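Local coordinates for protein beta-carbonic anhydrase (Methanothermobacter thermautotrophicus, PDB 1G5C) that catalyses, as a zinc-dependent beta-class carbonic anhydrase, the reversible hydration of carbon dioxide to bicarbonate, at residues R138-P143 / P165-E170. Sequence-based numbering, arbitrary orientation.
Sequences RLKSSP and PLYLDE
Lys140, in the last turn of helix 128-141, reaches across to the carboxylate of Asp169 in the C-terminal tail, and this salt bridge carries the contact. NZ lies 3.1 Å from Asp169 OD2, but the hydrogen bond within the ion pair is weak, and attraction between the opposite charges probably counts for more than direction. A lysine suits the site because the backbones are far apart, with CA atoms of Lys140 and Asp169 separated by 10.2 Å; its long chain carries CE to within 3.1 Å of Asp169 OD2, and the bend at chi4 (-57°) sets NZ at the same oxygen.

Asp169 shares its carboxylate among several donors. The hydroxyl of Tyr167 donates to Asp169 OD1 over 3.2 Å, arriving from above the carboxylate plane, 63° out of it, while the strongest partner of OD2 is the backbone N of Val151. An asparagine in place of Asp169 would probably leave the ammonium of Lys140 without its countercharge and weaken the tie between tail and helix.

Van der Waals contact between Lys140 and Tyr167 is slight: Lys140 CE lies 3.6 Å from the hydroxyl oxygen OH of Tyr167 and, at longer range, near ring carbons CE1 and CZ, oblique to the ring. Tyr167 extends its phenol toward the helix because a chi1 of 175° turns CG away from the backbone N, and here an aromatic residue with a polar end can touch Lys140 and still bond Asp169.

The contact lies at the surface, joining the end of helix 128-141 to the tail that follows strand 163-165, an outermost strand of the sheet within this chain. Beside it runs strand 150-156: Leu166 and Tyr167 form a classic beta bulge opposite Gly153, His152 ND1 bonds Asp169 N, and Val151 packs against Lys140.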
loop_
_atom_site.group_PDB
_atom_site.type_symbol
_atom_site.label_atom_id
_atom_site.label_comp_id
_atom_site.label_asym_id
_atom_site.label_seq_id
_atom_site.Cartn_x
_atom_site.Cartn_y
_atom_site.Cartn_z
ATOM N N ARG A 138 -15.997 -7.716 3.297
ATOM C CA ARG A 138 -15.047 -8.572 2.603
ATOM C C ARG A 138 -13.931 -9.063 3.506
ATOM O O ARG A 138 -13.570 -10.234 3.470
ATOM C CB ARG A 138 -14.429 -7.849 1.416
ATOM C CG ARG A 138 -15.224 -8.010 0.146
ATOM C CD ARG A 138 -14.579 -7.290 -1.000
ATOM N NE ARG A 138 -15.609 -6.631 -1.788
ATOM C CZ ARG A 138 -15.427 -6.119 -3.001
ATOM N NH1 ARG A 138 -14.238 -6.187 -3.593
ATOM N NH2 ARG A 138 -16.442 -5.531 -3.622
ATOM N N LEU A 139 -13.380 -8.168 4.315
ATOM C CA LEU A 139 -12.301 -8.555 5.211
ATOM C C LEU A 139 -12.810 -9.547 6.250
ATOM O O LEU A 139 -12.183 -10.570 6.510
ATOM C CB LEU A 139 -11.710 -7.322 5.904
ATOM C CG LEU A 139 -10.783 -6.452 5.044
ATOM C CD1 LEU A 139 -10.415 -5.193 5.796
ATOM C CD2 LEU A 139 -9.527 -7.247 4.693
ATOM N N LYS A 140 -13.955 -9.244 6.839
ATOM C CA LYS A 140 -14.523 -10.122 7.850
ATOM C C LYS A 140 -14.943 -11.485 7.307
ATOM O O LYS A 140 -14.895 -12.472 8.030
ATOM C CB LYS A 140 -15.701 -9.428 8.534
ATOM C CG LYS A 140 -15.256 -8.476 9.627
ATOM C CD LYS A 140 -16.448 -7.934 10.379
ATOM C CE LYS A 140 -16.076 -7.637 11.824
ATOM N NZ LYS A 140 -15.535 -8.856 12.539
ATOM N N SER A 141 -15.320 -11.534 6.034
ATOM C CA SER A 141 -15.750 -12.773 5.375
ATOM C C SER A 141 -14.587 -13.625 4.861
ATOM O O SER A 141 -14.756 -14.810 4.564
ATOM C CB SER A 141 -16.635 -12.443 4.176
ATOM O OG SER A 141 -17.712 -11.600 4.544
ATOM N N SER A 142 -13.413 -13.019 4.739
ATOM C CA SER A 142 -12.268 -13.732 4.206
ATOM C C SER A 142 -11.655 -14.771 5.123
ATOM O O SER A 142 -11.378 -14.503 6.291
ATOM C CB SER A 142 -11.173 -12.746 3.774
ATOM O OG SER A 142 -9.983 -13.446 3.428
ATOM N N PRO A 143 -11.447 -15.994 4.598
ATOM C CA PRO A 143 -10.843 -17.072 5.391
ATOM C C PRO A 143 -9.389 -16.740 5.783
ATOM O O PRO A 143 -8.786 -17.428 6.610
ATOM C CB PRO A 143 -10.957 -18.292 4.468
ATOM C CG PRO A 143 -10.983 -17.683 3.081
ATOM C CD PRO A 143 -11.878 -16.485 3.274
ATOM N N PRO A 165 -17.662 7.499 12.105
ATOM C CA PRO A 165 -17.616 6.037 12.084
ATOM C C PRO A 165 -18.766 5.420 11.294
ATOM O O PRO A 165 -19.896 5.900 11.367
ATOM C CB PRO A 165 -17.631 5.664 13.574
ATOM C CG PRO A 165 -18.401 6.779 14.195
ATOM C CD PRO A 165 -17.916 8.016 13.463
ATOM N N LEU A 166 -18.462 4.379 10.515
ATOM C CA LEU A 166 -19.471 3.679 9.720
ATOM C C LEU A 166 -19.740 2.317 10.344
ATOM O O LEU A 166 -20.862 1.819 10.326
ATOM C CB LEU A 166 -19.007 3.513 8.267
ATOM C CG LEU A 166 -18.878 4.852 7.513
ATOM C CD1 LEU A 166 -18.369 4.630 6.100
ATOM C CD2 LEU A 166 -20.251 5.546 7.482
ATOM N N TYR A 167 -18.694 1.711 10.891
ATOM C CA TYR A 167 -18.826 0.419 11.533
ATOM C C TYR A 167 -17.742 0.256 12.563
ATOM O O TYR A 167 -16.561 0.432 12.278
ATOM C CB TYR A 167 -18.748 -0.720 10.520
ATOM C CG TYR A 167 -18.753 -2.089 11.173
ATOM C CD1 TYR A 167 -17.570 -2.658 11.648
ATOM C CD2 TYR A 167 -19.949 -2.786 11.380
ATOM C CE1 TYR A 167 -17.568 -3.876 12.321
ATOM C CE2 TYR A 167 -19.959 -4.009 12.052
ATOM C CZ TYR A 167 -18.768 -4.545 12.516
ATOM O OH TYR A 167 -18.769 -5.744 13.186
ATOM N N LEU A 168 -18.157 -0.076 13.775
ATOM C CA LEU A 168 -17.210 -0.283 14.863
ATOM C C LEU A 168 -17.256 -1.689 15.408
ATOM O O LEU A 168 -18.315 -2.171 15.848
ATOM C CB LEU A 168 -17.462 0.698 16.013
ATOM C CG LEU A 168 -17.158 2.180 15.704
ATOM C CD1 LEU A 168 -17.369 3.013 16.986
ATOM C CD2 LEU A 168 -15.698 2.326 15.211
ATOM N N ASP A 169 -16.109 -2.362 15.315
ATOM C CA ASP A 169 -15.957 -3.747 15.743
ATOM C C ASP A 169 -15.455 -3.689 17.213
ATOM O O ASP A 169 -15.264 -2.598 17.803
ATOM C CB ASP A 169 -14.883 -4.418 14.878
ATOM C CG ASP A 169 -15.162 -5.903 14.712
ATOM O OD1 ASP A 169 -16.259 -6.408 15.087
ATOM O OD2 ASP A 169 -14.299 -6.572 14.141
ATOM N N GLU A 170 -15.172 -4.893 17.698
ATOM C CA GLU A 170 -14.568 -5.221 18.959
ATOM C C GLU A 170 -15.590 -5.599 19.963
ATOM O O GLU A 170 -15.824 -6.745 20.412
ATOM C CB GLU A 170 -13.611 -4.070 19.443
ATOM C CG GLU A 170 -12.601 -3.797 18.285
ATOM C CD GLU A 170 -11.188 -3.473 18.699
ATOM O OE1 GLU A 170 -10.912 -3.335 19.910
ATOM O OE2 GLU A 170 -10.319 -3.343 17.789
ATOM O OXT GLU A 170 -15.959 -3.095 22.454
#